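Local coordinates for protein FKBP-type peptidyl-prolyl cis-trans isomerase FkpA (Escherichia coli, PDB 1Q6H) that catalyses the cis-trans isomerisation of peptidyl-proline bonds in the periplasm, speeding protein folding, and also acts as a folding chaperone, at residues S139-V144 with P165-L170; K109-K114 with G122-V127. One frame throughout, in Å; residues are numbered along the deposited sequence.

Contact 1 of 2, residues S139-V144 with P165-L170; sequences SDTVVV and PLSFRL
V142 and F168 face each other as a hydrogen-bonded pair where strands 141-144 and 166-169 run antiparallel. V142 N gives a nearly straight bond to F168 O (2.8 Å), and F168 N returns one to V142 O (2.9 Å). V144 and L166 repeat this two-way exchange, and L170 N reaches D140 O (2.8 Å) with a bond angle of 168°. T141 and V143 turn their remaining backbone groups the other way, to K224 and to L221 and D222 of strand 214-223, while the carboxylate of D140 takes the backbone N of K137.

On the V142 and F168 face, V142 CG2 makes a CH-pi contact over one face of the phenyl ring, 3.6 Å from its centroid and only 3.2 Å from F168 CE1. V144 CG2 meets the same ring obliquely, 3.7 Å from F168 CE2. A chi1 of 55° sets F168 CG between the backbone N and the carbonyl carbon; W177 meets the ring with planes about 80° apart. Beta-branched valines suit the extended backbone and offer compact methyls to the ring. On the other face V143 CG1 packs beside P165 CB (3.6 Å). All five hydrogen bonds between the two segments are main-chain, so the backbones set the strand register in this FKBP-type sheet while apolar side chains pack on both faces, most tightly at V142 and F168.

Contact 2 of 2, residues K109-K114 with G122-V127; sequences KFAKEK and GLVYQV
F110 and V124 make the main apolar contact between the end of helix 70-112 and strand 124-127. V124 CG1 approaches F110 CD2 at 3.6 Å, obliquely to the ring, as the two side chains slide past each other in opposite directions. The same methyl also meets A111 CB at 3.9 Å, which places it against two successive helix residues. F110 has CG anti to the backbone N (chi1 180°). A large flat ring suits this place, since it spans the distance from helix to strand; the small methyl of A111 lets the helix come close, with A111 CA and V124 CA 6.2 Å apart.

The polar part of the contact is looser. Q126 OE1 lies in the plane of the F110 ring at the edge, 3.7 Å from CZ, with ring and amide planes 73° apart. A carbonyl oxygen at the rim faces the slightly positive ring hydrogens, which probably makes this mildly favourable. Q126 NE2 comes within 4.0 Å of K114 O, but no hydrogen bond joins the two segments.

Within the helix end, E113 N bonds to F110 O (3.0 Å), three residues back rather than the four of an alpha-helix. The contact thus packs the last turn of the long helix against the sheet of the FKBP-type fold. Strand 116-118 pairs with strand 124-127 and sends V116 against both F110 and V124; strand 189-194, on which F110 meets K191 and V193, supplies the other antiparallel partner, so the helix ends against three strands.

Both contacts reach the same antiparallel sheet, but their centres lie 24 Å apart and their nearest atoms about 10 Å, without touching. Contact 1 joins two strands of that sheet; contact 2 sets a helix end against one. The chemistry follows: contact 1 buries 549 Å² and depends on main-chain hydrogen bonding, whereas contact 2 buries 221 Å² and depends on side-chain packing alone. V142, V144 and L170 in contact 1 and F110 and V124 in contact 2 are buried; S167, R169 and K114 lie at the surface. Along the chain they come in series, contact 2 first, where the long helix meets the sheet, and contact 1 within the FKBP-type isomerase domain.

Contact 1 of 2, residues S139-V144 with P165-L170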
loop_
_atom_site.group_PDB
_atom_site.type_symbol
_atom_site.label_atom_id
_atom_site.label_comp_id
_atom_site.label_asym_id
_atom_site.label_seq_id
_atom_site.Cartn_x
_atom_site.Cartn_y
_atom_site.Cartn_z
ATOM N N SER A 139 -0.918 -35.560 -25.855
ATOM C CA SER A 139 -2.210 -35.332 -25.220
ATOM C C SER A 139 -2.475 -36.232 -23.998
ATOM O O SER A 139 -3.547 -36.122 -23.363
ATOM C CB SER A 139 -3.310 -35.521 -26.242
ATOM O OG SER A 139 -3.304 -36.867 -26.649
ATOM N N ASP A 140 -1.515 -37.090 -23.642
ATOM C CA ASP A 140 -1.709 -37.985 -22.505
ATOM C C ASP A 140 -1.637 -37.284 -21.172
ATOM O O ASP A 140 -0.979 -36.248 -21.036
ATOM C CB ASP A 140 -0.622 -39.053 -22.433
ATOM C CG ASP A 140 -0.684 -40.051 -23.570
ATOM O OD1 ASP A 140 -1.769 -40.212 -24.191
ATOM O OD2 ASP A 140 0.334 -40.697 -23.897
ATOM N N THR A 141 -2.258 -37.912 -20.178
ATOM C CA THR A 141 -2.109 -37.506 -18.805
ATOM C C THR A 141 -1.027 -38.371 -18.173
ATOM O O THR A 141 -1.015 -39.589 -18.345
ATOM C CB THR A 141 -3.425 -37.687 -18.045
ATOM O OG1 THR A 141 -4.446 -36.867 -18.629
ATOM C CG2 THR A 141 -3.278 -37.159 -16.657
ATOM N N VAL A 142 -0.116 -37.744 -17.450
ATOM C CA VAL A 142 0.916 -38.473 -16.749
ATOM C C VAL A 142 0.762 -38.242 -15.258
ATOM O O VAL A 142 0.303 -37.176 -14.824
ATOM C CB VAL A 142 2.373 -38.059 -17.184
ATOM C CG1 VAL A 142 2.707 -38.499 -18.627
ATOM C CG2 VAL A 142 2.600 -36.580 -17.029
ATOM N N VAL A 143 1.168 -39.255 -14.487
ATOM C CA VAL A 143 1.147 -39.228 -13.043
ATOM C C VAL A 143 2.569 -39.526 -12.582
ATOM O O VAL A 143 3.157 -40.584 -12.908
ATOM C CB VAL A 143 0.173 -40.270 -12.479
ATOM C CG1 VAL A 143 0.075 -40.153 -10.967
ATOM C CG2 VAL A 143 -1.240 -40.118 -13.115
ATOM N N VAL A 144 3.135 -38.596 -11.839
ATOM C CA VAL A 144 4.510 -38.695 -11.428
ATOM C C VAL A 144 4.771 -38.322 -9.982
ATOM O O VAL A 144 4.074 -37.524 -9.395
ATOM C CB VAL A 144 5.417 -37.746 -12.243
ATOM C CG1 VAL A 144 5.450 -38.114 -13.717
ATOM C CG2 VAL A 144 4.960 -36.295 -12.086
ATOM N N PRO A 165 1.118 -38.206 -5.805
ATOM C CA PRO A 165 1.796 -37.893 -7.048
ATOM C C PRO A 165 1.112 -36.724 -7.759
ATOM O O PRO A 165 -0.014 -36.408 -7.454
ATOM C CB PRO A 165 1.638 -39.165 -7.844
ATOM C CG PRO A 165 0.472 -39.820 -7.303
ATOM C CD PRO A 165 0.373 -39.469 -5.857
ATOM N N LEU A 166 1.816 -36.074 -8.669
ATOM C CA LEU A 166 1.244 -34.983 -9.447
ATOM C C LEU A 166 0.717 -35.516 -10.767
ATOM O O LEU A 166 1.389 -36.276 -11.440
ATOM C CB LEU A 166 2.308 -33.930 -9.722
ATOM C CG LEU A 166 1.858 -32.705 -10.525
ATOM C CD1 LEU A 166 0.993 -31.810 -9.655
ATOM C CD2 LEU A 166 3.065 -31.929 -11.089
ATOM N N SER A 167 -0.483 -35.100 -11.141
ATOM C CA SER A 167 -1.063 -35.506 -12.402
ATOM C C SER A 167 -1.202 -34.307 -13.346
ATOM O O SER A 167 -1.710 -33.262 -12.933
ATOM C CB SER A 167 -2.418 -36.147 -12.142
ATOM O OG SER A 167 -3.153 -36.236 -13.339
ATOM N N PHE A 168 -0.728 -34.449 -14.590
ATOM C CA PHE A 168 -0.872 -33.396 -15.600
ATOM C C PHE A 168 -0.819 -33.876 -17.047
ATOM O O PHE A 168 -0.330 -34.959 -17.328
ATOM C CB PHE A 168 0.205 -32.351 -15.431
ATOM C CG PHE A 168 1.597 -32.896 -15.452
ATOM C CD1 PHE A 168 2.288 -33.030 -16.650
ATOM C CD2 PHE A 168 2.229 -33.245 -14.280
ATOM C CE1 PHE A 168 3.583 -33.504 -16.675
ATOM C CE2 PHE A 168 3.530 -33.726 -14.294
ATOM C CZ PHE A 168 4.201 -33.858 -15.499
ATOM N N ARG A 169 -1.332 -33.048 -17.948
ATOM C CA ARG A 169 -1.274 -33.338 -19.376
ATOM C C ARG A 169 0.175 -33.083 -19.814
ATOM O O ARG A 169 0.805 -32.083 -19.448
ATOM C CB ARG A 169 -2.289 -32.502 -20.156
ATOM C CG ARG A 169 -3.746 -32.711 -19.666
ATOM C CD ARG A 169 -4.807 -31.881 -20.399
ATOM N NE ARG A 169 -4.631 -30.441 -20.203
ATOM C CZ ARG A 169 -5.119 -29.749 -19.189
ATOM N NH1 ARG A 169 -5.836 -30.339 -18.240
ATOM N NH2 ARG A 169 -4.924 -28.446 -19.128
ATOM N N LEU A 170 0.718 -34.038 -20.537
ATOM C CA LEU A 170 2.137 -34.010 -20.895
ATOM C C LEU A 170 2.574 -32.723 -21.566
ATOM O O LEU A 170 3.643 -32.219 -21.290
ATOM C CB LEU A 170 2.460 -35.205 -21.806
ATOM C CG LEU A 170 3.936 -35.376 -22.160
ATOM C CD1 LEU A 170 4.787 -35.545 -20.919
ATOM C CD2 LEU A 170 4.087 -36.573 -23.095
#

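Contact 2 of 2, residues K109-K114 with G122-V127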
loop_
_atom_site.group_PDB
_atom_site.type_symbol
_atom_site.label_atom_id
_atom_site.label_comp_id
_atom_site.label_asym_id
_atom_site.label_seq_id
_atom_site.Cartn_x
_atom_site.Cartn_y
_atom_site.Cartn_z
ATOM N N LYS A 109 29.217 -30.715 -17.597
ATOM C CA LYS A 109 29.902 -31.712 -16.815
ATOM C C LYS A 109 29.011 -32.978 -16.655
ATOM O O LYS A 109 29.445 -34.083 -16.947
ATOM C CB LYS A 109 30.282 -31.123 -15.462
ATOM C CG LYS A 109 31.210 -31.990 -14.629
ATOM C CD LYS A 109 31.501 -31.327 -13.289
ATOM C CE LYS A 109 32.041 -32.318 -12.268
ATOM N NZ LYS A 109 33.284 -32.979 -12.723
ATOM N N PHE A 110 27.760 -32.810 -16.231
ATOM C CA PHE A 110 26.861 -33.933 -16.004
ATOM C C PHE A 110 26.649 -34.734 -17.268
ATOM O O PHE A 110 26.633 -35.983 -17.237
ATOM C CB PHE A 110 25.503 -33.441 -15.480
ATOM C CG PHE A 110 24.524 -34.542 -15.222
ATOM C CD1 PHE A 110 24.827 -35.546 -14.329
ATOM C CD2 PHE A 110 23.322 -34.586 -15.887
ATOM C CE1 PHE A 110 23.957 -36.553 -14.104
ATOM C CE2 PHE A 110 22.433 -35.605 -15.663
ATOM C CZ PHE A 110 22.749 -36.593 -14.770
ATOM N N ALA A 111 26.550 -34.016 -18.386
ATOM C CA ALA A 111 26.248 -34.626 -19.673
ATOM C C ALA A 111 27.329 -35.611 -20.158
ATOM O O ALA A 111 27.052 -36.490 -20.963
ATOM C CB ALA A 111 25.993 -33.544 -20.721
ATOM N N LYS A 112 28.538 -35.469 -19.662
ATOM C CA LYS A 112 29.616 -36.377 -20.035
ATOM C C LYS A 112 29.638 -37.682 -19.238
ATOM O O LYS A 112 30.265 -38.644 -19.654
ATOM C CB LYS A 112 30.957 -35.675 -19.867
ATOM C CG LYS A 112 31.045 -34.418 -20.689
ATOM C CD LYS A 112 32.411 -33.805 -20.601
ATOM C CE LYS A 112 32.376 -32.342 -21.061
ATOM N NZ LYS A 112 33.585 -31.667 -20.628
ATOM N N GLU A 113 28.936 -37.722 -18.117
ATOM C CA GLU A 113 28.925 -38.893 -17.240
ATOM C C GLU A 113 28.274 -40.131 -17.821
ATOM O O GLU A 113 27.432 -40.054 -18.685
ATOM C CB GLU A 113 28.282 -38.523 -15.915
ATOM C CG GLU A 113 29.061 -37.413 -15.212
ATOM C CD GLU A 113 28.508 -37.044 -13.849
ATOM O OE1 GLU A 113 27.487 -37.629 -13.460
ATOM O OE2 GLU A 113 29.092 -36.174 -13.171
ATOM N N LYS A 114 28.681 -41.300 -17.331
ATOM C CA LYS A 114 28.157 -42.545 -17.857
ATOM C C LYS A 114 26.639 -42.598 -17.686
ATOM O O LYS A 114 26.104 -42.262 -16.635
ATOM C CB LYS A 114 28.832 -43.744 -17.177
ATOM C CG LYS A 114 28.346 -45.088 -17.676
ATOM C CD LYS A 114 29.137 -46.230 -17.044
ATOM C CE LYS A 114 28.597 -47.580 -17.482
ATOM N NZ LYS A 114 28.968 -48.690 -16.528
ATOM N N GLY A 122 18.837 -29.840 -26.187
ATOM C CA GLY A 122 19.725 -29.442 -25.114
ATOM C C GLY A 122 19.299 -29.945 -23.740
ATOM O O GLY A 122 19.988 -29.716 -22.748
ATOM N N LEU A 123 18.163 -30.616 -23.679
ATOM C CA LEU A 123 17.773 -31.282 -22.465
ATOM C C LEU A 123 18.845 -32.333 -22.142
ATOM O O LEU A 123 19.303 -33.080 -23.039
ATOM C CB LEU A 123 16.450 -32.000 -22.683
ATOM C CG LEU A 123 15.989 -32.911 -21.543
ATOM C CD1 LEU A 123 15.591 -32.116 -20.307
ATOM C CD2 LEU A 123 14.816 -33.722 -22.012
ATOM N N VAL A 124 19.257 -32.408 -20.881
ATOM C CA VAL A 124 20.180 -33.439 -20.469
ATOM C C VAL A 124 19.423 -34.429 -19.582
ATOM O O VAL A 124 18.640 -34.041 -18.695
ATOM C CB VAL A 124 21.379 -32.830 -19.745
ATOM C CG1 VAL A 124 22.359 -33.891 -19.273
ATOM C CG2 VAL A 124 22.046 -31.787 -20.630
ATOM N N TYR A 125 19.591 -35.721 -19.838
ATOM C CA TYR A 125 18.824 -36.702 -19.078
ATOM C C TYR A 125 19.525 -38.009 -18.838
ATOM O O TYR A 125 20.433 -38.405 -19.559
ATOM C CB TYR A 125 17.471 -36.952 -19.750
ATOM C CG TYR A 125 17.546 -37.614 -21.087
ATOM C CD1 TYR A 125 17.641 -36.857 -22.247
ATOM C CD2 TYR A 125 17.551 -38.983 -21.205
ATOM C CE1 TYR A 125 17.728 -37.443 -23.465
ATOM C CE2 TYR A 125 17.629 -39.581 -22.423
ATOM C CZ TYR A 125 17.718 -38.803 -23.557
ATOM O OH TYR A 125 17.789 -39.366 -24.800
ATOM N N GLN A 126 19.081 -38.672 -17.782
ATOM C CA GLN A 126 19.626 -39.951 -17.375
ATOM C C GLN A 126 18.492 -40.890 -17.034
ATOM O O GLN A 126 17.773 -40.689 -16.062
ATOM C CB GLN A 126 20.513 -39.770 -16.176
ATOM C CG GLN A 126 21.149 -41.046 -15.687
ATOM C CD GLN A 126 21.934 -40.812 -14.433
ATOM O OE1 GLN A 126 21.621 -39.897 -13.657
ATOM N NE2 GLN A 126 22.950 -41.623 -14.215
ATOM N N VAL A 127 18.325 -41.916 -17.855
ATOM C CA VAL A 127 17.309 -42.904 -17.606
ATOM C C VAL A 127 17.856 -43.748 -16.499
ATOM O O VAL A 127 19.003 -44.173 -16.553
ATOM C CB VAL A 127 17.018 -43.810 -18.832
ATOM C CG1 VAL A 127 16.010 -44.925 -18.485
ATOM C CG2 VAL A 127 16.504 -42.981 -20.003
#